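Local coordinates for membrane-anchored mycosin mycp1 (PDB 4HVL), which is a membrane-anchored subtilisin-like serine endopeptidase of the mycosin group and an essential component of the type VII (ESX-1) secretion system, at residues Val242-Ser247 / Phe270-Pro275; Thr153-Ser158 / Glu181-Lys186; Ile64-Ile69 / Ser107-Arg112. All coordinates share one frame; numbering follows the deposited sequence.

How the contacts relate
The three contacts follow one another along the chain; none nests in or crosses another. Contact 3 comes first. It closes the loop from strand 65-70 to helix 102-110, a span that includes Asp70 and His101 of the predicted charge relay. Contact 2 closes the next loop, from the start of helix 154-171 through strand 176-179 to strand 183-186. Contact 1 joins strand 244-247 to the loop before strand 277-282. Strands 183-186 and 244-247 pair as a small antiparallel sheet, so contacts 1 and 2 touch directly, with Ser247 N 2.8 Å from Ala183 O. Contact 3 lies apart, its centre about 25 Å from the centres of the others, where helix 102-110 packs on the main parallel sheet.

Contact 1 of 3, residues Val242-Ser247 / Phe270-Pro275; sequences VQTIVS and FSMSGP
Val246 and Met272 have their CA atoms 8.1 Å apart, and no hydrogen bond joins strand 244-247 to the irregular 270-275 segment. Side chains bridge the gap at two places. At the first, the methyl end of Met272 reaches the strand. Its CE lies 3.6 Å from Val246 CG2 and 3.9 Å from Thr244 CG2, so one methyl group touches two residues on the same face of the strand. Met272 gets there by folding: its chain bends at both chi2 (-68°) and chi3 (-60°). It crosses Thr244 at about a right angle.

The second place is the pairing of Val242 with Pro275. Val242 CG2 approaches the proline ring at CD, at 3.5 Å, which is tighter than usual for two carbons. The same methyl is 3.8 Å from Pro275 CG. With CG1 anti to the backbone N (chi1 166°), CG2 is the methyl turned to the proline.

Thr244 splits its two ends. CG2 meets Met272, while OG1 is hydrogen-bonded to Thr223 O. The 270-275 segment is held further by backbone bonding of Met272 with Gly216, in the loop after strand 210-214, and by Gln224 and Asn225, which bond to Ser271 and Ser273. Asn225 also accepts from the backbone of Gln243 and Thr244, so it links both segments. The contact ties the antiparallel sheet of strands 183-186 and 244-247 to the loop between strands 256-261 and 277-282 of the main parallel sheet of the subtilisin fold. The direct contact is therefore buried and wholly apolar. Shape and close packing hold it, while the polar bonding is made by residues beside it.

Contact 2 of 3, residues Thr153-Ser158 / Glu181-Lys186; sequences TQTAGS and EAACYK. With ZN (zinc ion), chain B.
Thr155 faces Ala183 and Cys184 where the first turn of helix 154-171 packs over strand 183-186 in this subtilisin-fold domain. The apolar part is small. Thr155 CG2 is 4.1 Å from Ala183 CB and 3.9 Å from Cys184 O. With OG1 beside the backbone N (chi1 -56°), CG2 is the branch anti to that N, and this methyl faces the strand. On the strand's far side, Cys184 forms a disulfide with Cys222 and packs on strand 244-247.

The metal part centres on Glu181. Its OE1 binds a zinc ion at 2.0 Å, with His133 and Thr134 as further ligands. A bend at chi2 (62°) curls the side chain back so that OE1 meets the zinc ion. Ser158 OG lies 4.0 Å from Glu181 OE2, too far for a hydrogen bond. Ser158 works instead through its backbone: its carbonyl O is hydrogen-bonded to His133 NE2. This places it in the second shell, where it probably helps orient the imidazole whose ND1 binds the zinc.

The polar part begins with the helix N-cap. Thr153 OG1 accepts from Ala156 N at 3.1 Å. One water bridges the segments. It donates to Cys184 O at 2.6 Å and makes a weak, 3.3 Å bond with Thr155 OG1.

Contact 3 of 3, residues Ile64-Ile69 / Ser107-Arg112; sequences ITVAVI and SVIAGR
Ile109 packs against Val66 and Val68, pinning helix 102-110 to strand 65-70, a strand within the seven-stranded parallel sheet of the subtilisin fold. Ile109 has the most surface buried here and uses both of its branches. Its CG2 methyl faces Val66 and is 4.1 Å from both Val66 CG1 and Val66 CG2, so it meets the fork of that valine. The two side chains cross at a slant.

The longer branch of Ile109 is extended, with chi2 at 171°. This carries CD1 out to Val68, which it meets tip to tip, with CD1 3.7 Å from Val68 CG2. Val66 and Val68 are two apart on the strand and turn their side chains to the same face. Both also touch neighbouring strands of the sheet: Val66 reaches Val176, and Val68 reaches Ile128 and Asn178. Ile109 in turn touches Asn178 and Ala316 of helix 311-328, which puts it in the packing between the sheet and two helices.

The contact lies close to the predicted charge relay. Asp70 ends the strand, His101 immediately precedes the helix, and Ser312 lies in helix 311-328. In this entry a zinc ion is bound by His101 and Ser312. The packing thus joins the structural elements that carry these residues.

Gly111 N donates to Ser107 O at 2.7 Å, a helical backbone bond. Arg112 NH1 also bonds to Ala126 O, and it donates to Ala110 O at 2.8 Å, with an N-H...O angle of 152° and the oxygen near the guanidinium plane.

Contact 1 of 3, residues Val242-Ser247 / Phe270-Pro275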
loop_
_atom_site.group_PDB
_atom_site.type_symbol
_atom_site.label_atom_id
_atom_site.label_comp_id
_atom_site.label_asym_id
_atom_site.label_seq_id
_atom_site.Cartn_x
_atom_site.Cartn_y
_atom_site.Cartn_z
ATOM N N VAL A 242 -4.593 13.514 17.151
ATOM C CA VAL A 242 -4.253 13.509 15.724
ATOM C C VAL A 242 -4.177 14.930 15.176
ATOM O O VAL A 242 -5.053 15.757 15.469
ATOM C CB VAL A 242 -5.300 12.724 14.913
ATOM C CG1 VAL A 242 -5.151 12.988 13.412
ATOM C CG2 VAL A 242 -5.208 11.249 15.246
ATOM N N GLN A 243 -3.138 15.196 14.384
ATOM C CA GLN A 243 -3.023 16.443 13.607
ATOM C C GLN A 243 -3.077 16.210 12.089
ATOM O O GLN A 243 -3.512 17.095 11.340
ATOM C CB GLN A 243 -1.703 17.136 13.936
ATOM C CG GLN A 243 -1.499 17.359 15.425
ATOM C CD GLN A 243 -0.099 17.841 15.764
ATOM O OE1 GLN A 243 0.853 17.685 14.972
ATOM N NE2 GLN A 243 0.043 18.421 16.954
ATOM N N THR A 244 -2.587 15.049 11.646
ATOM C CA THR A 244 -2.491 14.713 10.234
ATOM C C THR A 244 -3.378 13.505 9.895
ATOM O O THR A 244 -3.190 12.419 10.425
ATOM C CB THR A 244 -1.027 14.430 9.849
ATOM O OG1 THR A 244 -0.234 15.576 10.147
ATOM C CG2 THR A 244 -0.879 14.117 8.362
ATOM N N ILE A 245 -4.378 13.730 9.051
ATOM C CA ILE A 245 -5.181 12.659 8.488
ATOM C C ILE A 245 -4.364 12.016 7.360
ATOM O O ILE A 245 -3.772 12.732 6.540
ATOM C CB ILE A 245 -6.515 13.206 7.921
ATOM C CG1 ILE A 245 -7.347 13.868 9.033
ATOM C CG2 ILE A 245 -7.310 12.126 7.184
ATOM C CD1 ILE A 245 -7.585 12.974 10.239
ATOM N N VAL A 246 -4.292 10.689 7.359
ATOM C CA VAL A 246 -3.755 9.909 6.237
ATOM C C VAL A 246 -4.904 9.100 5.636
ATOM O O VAL A 246 -5.594 8.343 6.354
ATOM C CB VAL A 246 -2.625 8.952 6.693
ATOM C CG1 VAL A 246 -2.004 8.247 5.493
ATOM C CG2 VAL A 246 -1.549 9.719 7.465
ATOM N N SER A 247 -5.130 9.265 4.338
ATOM C CA SER A 247 -6.245 8.588 3.652
ATOM C C SER A 247 -5.719 7.761 2.480
ATOM O O SER A 247 -4.871 8.230 1.739
ATOM C CB SER A 247 -7.262 9.602 3.115
ATOM O OG SER A 247 -8.414 8.959 2.567
ATOM N N PHE A 270 10.176 6.792 9.652
ATOM C CA PHE A 270 9.367 7.515 8.692
ATOM C C PHE A 270 7.903 7.037 8.671
ATOM O O PHE A 270 7.080 7.601 7.955
ATOM C CB PHE A 270 9.981 7.377 7.300
ATOM C CG PHE A 270 10.218 5.963 6.890
ATOM C CD1 PHE A 270 9.164 5.166 6.441
ATOM C CD2 PHE A 270 11.499 5.411 6.958
ATOM C CE1 PHE A 270 9.387 3.854 6.050
ATOM C CE2 PHE A 270 11.721 4.097 6.581
ATOM C CZ PHE A 270 10.664 3.317 6.134
ATOM N N SER A 271 7.569 6.005 9.434
ATOM C CA SER A 271 6.231 5.406 9.332
ATOM C C SER A 271 5.229 6.317 10.043
ATOM O O SER A 271 5.419 6.665 11.199
ATOM C CB SER A 271 6.218 4.004 9.945
ATOM O OG SER A 271 5.067 3.271 9.573
ATOM N N MET A 272 4.185 6.720 9.332
ATOM C CA MET A 272 3.148 7.600 9.877
ATOM C C MET A 272 2.269 6.852 10.879
ATOM O O MET A 272 1.604 5.869 10.536
ATOM C CB MET A 272 2.266 8.158 8.743
ATOM C CG MET A 272 2.853 9.378 8.038
ATOM S SD MET A 272 2.933 10.876 9.069
ATOM C CE MET A 272 1.202 11.064 9.448
ATOM N N SER A 273 2.260 7.335 12.118
ATOM C CA SER A 273 1.479 6.719 13.172
ATOM C C SER A 273 0.084 7.294 13.177
ATOM O O SER A 273 -0.132 8.461 12.799
ATOM C CB SER A 273 2.121 6.984 14.559
ATOM O OG SER A 273 1.935 8.338 14.961
ATOM N N GLY A 274 -0.859 6.497 13.665
ATOM C CA GLY A 274 -2.172 7.007 13.989
ATOM C C GLY A 274 -3.107 5.993 14.624
ATOM O O GLY A 274 -2.781 4.792 14.689
ATOM N N PRO A 275 -4.297 6.460 15.045
ATOM C CA PRO A 275 -5.259 5.561 15.680
ATOM C C PRO A 275 -5.768 4.432 14.772
ATOM O O PRO A 275 -6.388 3.497 15.268
ATOM C CB PRO A 275 -6.404 6.495 16.101
ATOM C CG PRO A 275 -6.319 7.665 15.194
ATOM C CD PRO A 275 -4.855 7.810 14.821
#

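Contact 2 of 3, residues Thr153-Ser158 / Glu181-Lys186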
loop_
_atom_site.group_PDB
_atom_site.type_symbol
_atom_site.label_atom_id
_atom_site.label_comp_id
_atom_site.label_asym_id
_atom_site.label_seq_id
_atom_site.Cartn_x
_atom_site.Cartn_y
_atom_site.Cartn_z
ATOM N N THR A 153 -7.105 21.565 -3.989
ATOM C CA THR A 153 -5.686 21.228 -3.914
ATOM C C THR A 153 -5.396 19.965 -4.745
ATOM O O THR A 153 -6.309 19.217 -5.113
ATOM C CB THR A 153 -5.249 20.920 -2.469
ATOM O OG1 THR A 153 -6.027 19.826 -1.964
ATOM C CG2 THR A 153 -5.420 22.156 -1.537
ATOM N N GLN A 154 -4.114 19.726 -5.012
ATOM C CA GLN A 154 -3.705 18.517 -5.700
ATOM C C GLN A 154 -4.047 17.271 -4.868
ATOM O O GLN A 154 -4.420 16.246 -5.435
ATOM C CB GLN A 154 -2.210 18.551 -6.033
ATOM C CG GLN A 154 -1.855 19.537 -7.132
ATOM C CD GLN A 154 -0.368 19.510 -7.498
ATOM O OE1 GLN A 154 0.289 18.453 -7.473
ATOM N NE2 GLN A 154 0.166 20.670 -7.851
ATOM N N THR A 155 -3.920 17.365 -3.540
ATOM C CA THR A 155 -4.305 16.270 -2.644
ATOM C C THR A 155 -5.786 15.926 -2.797
ATOM O O THR A 155 -6.143 14.756 -2.868
ATOM C CB THR A 155 -4.023 16.614 -1.177
ATOM O OG1 THR A 155 -2.644 16.944 -1.041
ATOM C CG2 THR A 155 -4.336 15.444 -0.260
ATOM N N ALA A 156 -6.644 16.942 -2.844
ATOM C CA ALA A 156 -8.079 16.703 -2.993
ATOM C C ALA A 156 -8.378 16.023 -4.315
ATOM O O ALA A 156 -9.140 15.059 -4.361
ATOM C CB ALA A 156 -8.848 17.994 -2.890
ATOM N N GLY A 157 -7.745 16.503 -5.376
ATOM C CA GLY A 157 -7.869 15.884 -6.691
ATOM C C GLY A 157 -7.362 14.459 -6.702
ATOM O O GLY A 157 -7.986 13.564 -7.273
ATOM N N SER A 158 -6.218 14.243 -6.072
ATOM C CA SER A 158 -5.638 12.911 -5.980
ATOM C C SER A 158 -6.584 11.941 -5.211
ATOM O O SER A 158 -6.745 10.780 -5.577
ATOM C CB SER A 158 -4.246 13.011 -5.359
ATOM O OG SER A 158 -3.746 11.757 -4.961
ATOM N N GLU A 181 -1.115 4.384 -2.002
ATOM C CA GLU A 181 -1.363 5.831 -1.807
ATOM C C GLU A 181 -1.598 6.105 -0.327
ATOM O O GLU A 181 -2.361 5.390 0.331
ATOM C CB GLU A 181 -2.591 6.277 -2.625
ATOM C CG GLU A 181 -3.073 7.706 -2.408
ATOM C CD GLU A 181 -2.035 8.745 -2.782
ATOM O OE1 GLU A 181 -1.309 8.567 -3.770
ATOM O OE2 GLU A 181 -1.942 9.761 -2.065
ATOM N N ALA A 182 -0.933 7.127 0.200
ATOM C CA ALA A 182 -1.209 7.582 1.553
ATOM C C ALA A 182 -1.194 9.091 1.523
ATOM O O ALA A 182 -0.146 9.709 1.685
ATOM C CB ALA A 182 -0.187 7.035 2.535
ATOM N N ALA A 183 -2.371 9.677 1.317
ATOM C CA ALA A 183 -2.501 11.136 1.162
ATOM C C ALA A 183 -2.692 11.792 2.510
ATOM O O ALA A 183 -3.509 11.341 3.298
ATOM C CB ALA A 183 -3.681 11.460 0.280
ATOM N N CYS A 184 -1.977 12.886 2.743
ATOM C CA CYS A 184 -1.958 13.561 4.043
ATOM C C CYS A 184 -2.527 14.971 3.985
ATOM O O CYS A 184 -2.267 15.724 3.044
ATOM C CB CYS A 184 -0.522 13.663 4.570
ATOM S SG CYS A 184 0.273 12.061 4.840
ATOM N N TYR A 185 -3.297 15.325 4.999
ATOM C CA TYR A 185 -3.742 16.701 5.148
ATOM C C TYR A 185 -4.012 17.017 6.619
ATOM O O TYR A 185 -4.152 16.104 7.438
ATOM C CB TYR A 185 -4.966 16.976 4.268
ATOM C CG TYR A 185 -6.182 16.098 4.478
ATOM C CD1 TYR A 185 -6.319 14.883 3.801
ATOM C CD2 TYR A 185 -7.236 16.507 5.301
ATOM C CE1 TYR A 185 -7.431 14.096 3.957
ATOM C CE2 TYR A 185 -8.370 15.719 5.449
ATOM C CZ TYR A 185 -8.464 14.512 4.769
ATOM O OH TYR A 185 -9.581 13.692 4.927
ATOM N N LYS A 186 -4.072 18.302 6.937
ATOM C CA LYS A 186 -4.289 18.738 8.309
ATOM C C LYS A 186 -5.750 18.567 8.701
ATOM O O LYS A 186 -6.660 18.860 7.922
ATOM C CB LYS A 186 -3.845 20.187 8.491
ATOM C CG LYS A 186 -2.401 20.395 8.046
ATOM C CD LYS A 186 -1.770 21.661 8.577
ATOM C CE LYS A 186 -2.458 22.936 8.102
ATOM N NZ LYS A 186 -2.319 23.989 9.139
HETATM ZN ZN ZN B . -1.374 7.537 -5.501
HETATM O O HOH W 1 -2.295 18.158 2.036
#

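Contact 3 of 3, residues Ile64-Ile69 / Ser107-Arg112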
loop_
_atom_site.group_PDB
_atom_site.type_symbol
_atom_site.label_atom_id
_atom_site.label_comp_id
_atom_site.label_asym_id
_atom_site.label_seq_id
_atom_site.Cartn_x
_atom_site.Cartn_y
_atom_site.Cartn_z
ATOM N N ILE A 64 -5.747 -16.370 -7.059
ATOM C CA ILE A 64 -6.080 -15.062 -6.466
ATOM C C ILE A 64 -5.521 -13.974 -7.361
ATOM O O ILE A 64 -4.448 -14.155 -7.957
ATOM C CB ILE A 64 -5.488 -14.929 -5.050
ATOM C CG1 ILE A 64 -5.910 -16.120 -4.165
ATOM C CG2 ILE A 64 -5.851 -13.592 -4.380
ATOM C CD1 ILE A 64 -7.411 -16.277 -3.961
ATOM N N THR A 65 -6.257 -12.867 -7.465
ATOM C CA THR A 65 -5.866 -11.693 -8.248
ATOM C C THR A 65 -5.722 -10.503 -7.282
ATOM O O THR A 65 -6.650 -10.188 -6.542
ATOM C CB THR A 65 -6.935 -11.380 -9.327
ATOM O OG1 THR A 65 -7.028 -12.487 -10.248
ATOM C CG2 THR A 65 -6.621 -10.090 -10.111
ATOM N N VAL A 66 -4.540 -9.880 -7.270
ATOM C CA VAL A 66 -4.280 -8.719 -6.455
ATOM C C VAL A 66 -4.194 -7.495 -7.358
ATOM O O VAL A 66 -3.412 -7.482 -8.329
ATOM C CB VAL A 66 -2.956 -8.846 -5.660
ATOM C CG1 VAL A 66 -2.797 -7.660 -4.722
ATOM C CG2 VAL A 66 -2.895 -10.164 -4.880
ATOM N N ALA A 67 -4.991 -6.472 -7.038
ATOM C CA ALA A 67 -4.882 -5.184 -7.696
ATOM C C ALA A 67 -3.922 -4.294 -6.912
ATOM O O ALA A 67 -3.995 -4.220 -5.661
ATOM C CB ALA A 67 -6.230 -4.508 -7.803
ATOM N N VAL A 68 -3.027 -3.630 -7.640
ATOM C CA VAL A 68 -1.992 -2.809 -7.038
ATOM C C VAL A 68 -2.172 -1.379 -7.494
ATOM O O VAL A 68 -2.004 -1.084 -8.677
ATOM C CB VAL A 68 -0.593 -3.298 -7.443
ATOM C CG1 VAL A 68 0.478 -2.512 -6.696
ATOM C CG2 VAL A 68 -0.457 -4.796 -7.184
ATOM N N ILE A 69 -2.573 -0.506 -6.569
ATOM C CA ILE A 69 -2.762 0.913 -6.868
ATOM C C ILE A 69 -1.470 1.588 -6.419
ATOM O O ILE A 69 -1.158 1.648 -5.233
ATOM C CB ILE A 69 -3.998 1.484 -6.139
ATOM C CG1 ILE A 69 -5.227 0.614 -6.446
ATOM C CG2 ILE A 69 -4.208 2.941 -6.511
ATOM C CD1 ILE A 69 -6.533 1.176 -5.945
ATOM N N SER A 107 6.316 -6.744 -7.348
ATOM C CA SER A 107 7.276 -7.853 -7.218
ATOM C C SER A 107 7.303 -8.435 -5.809
ATOM O O SER A 107 7.465 -9.651 -5.644
ATOM C CB SER A 107 8.688 -7.461 -7.653
ATOM O OG SER A 107 9.360 -6.686 -6.671
ATOM N N VAL A 108 7.138 -7.581 -4.807
ATOM C CA VAL A 108 7.115 -8.026 -3.407
ATOM C C VAL A 108 5.856 -8.873 -3.122
ATOM O O VAL A 108 5.932 -9.920 -2.466
ATOM C CB VAL A 108 7.257 -6.820 -2.426
ATOM C CG1 VAL A 108 6.918 -7.214 -1.005
ATOM C CG2 VAL A 108 8.668 -6.256 -2.463
ATOM N N ILE A 109 4.711 -8.437 -3.658
ATOM C CA ILE A 109 3.434 -9.133 -3.502
ATOM C C ILE A 109 3.479 -10.511 -4.216
ATOM O O ILE A 109 3.204 -11.538 -3.613
ATOM C CB ILE A 109 2.277 -8.294 -4.103
ATOM C CG1 ILE A 109 2.112 -6.952 -3.355
ATOM C CG2 ILE A 109 0.970 -9.085 -4.095
ATOM C CD1 ILE A 109 1.154 -5.978 -4.014
ATOM N N ALA A 110 3.857 -10.513 -5.494
ATOM C CA ALA A 110 3.644 -11.678 -6.355
ATOM C C ALA A 110 4.790 -12.007 -7.306
ATOM O O ALA A 110 4.606 -12.760 -8.254
ATOM C CB ALA A 110 2.348 -11.494 -7.125
ATOM N N GLY A 111 5.984 -11.495 -7.035
ATOM C CA GLY A 111 7.122 -11.766 -7.891
ATOM C C GLY A 111 7.450 -13.248 -7.949
ATOM O O GLY A 111 7.455 -13.927 -6.928
ATOM N N ARG A 112 7.711 -13.747 -9.145
ATOM C CA ARG A 112 8.105 -15.139 -9.323
ATOM C C ARG A 112 9.564 -15.405 -8.949
ATOM O O ARG A 112 10.403 -14.508 -8.977
ATOM C CB ARG A 112 7.856 -15.570 -10.774
ATOM C CG ARG A 112 6.433 -16.029 -11.035
ATOM C CD ARG A 112 5.437 -14.910 -10.862
ATOM N NE ARG A 112 4.157 -15.286 -11.437
ATOM C CZ ARG A 112 2.982 -14.787 -11.086
ATOM N NH1 ARG A 112 2.877 -13.826 -10.168
ATOM N NH2 ARG A 112 1.894 -15.237 -11.707
#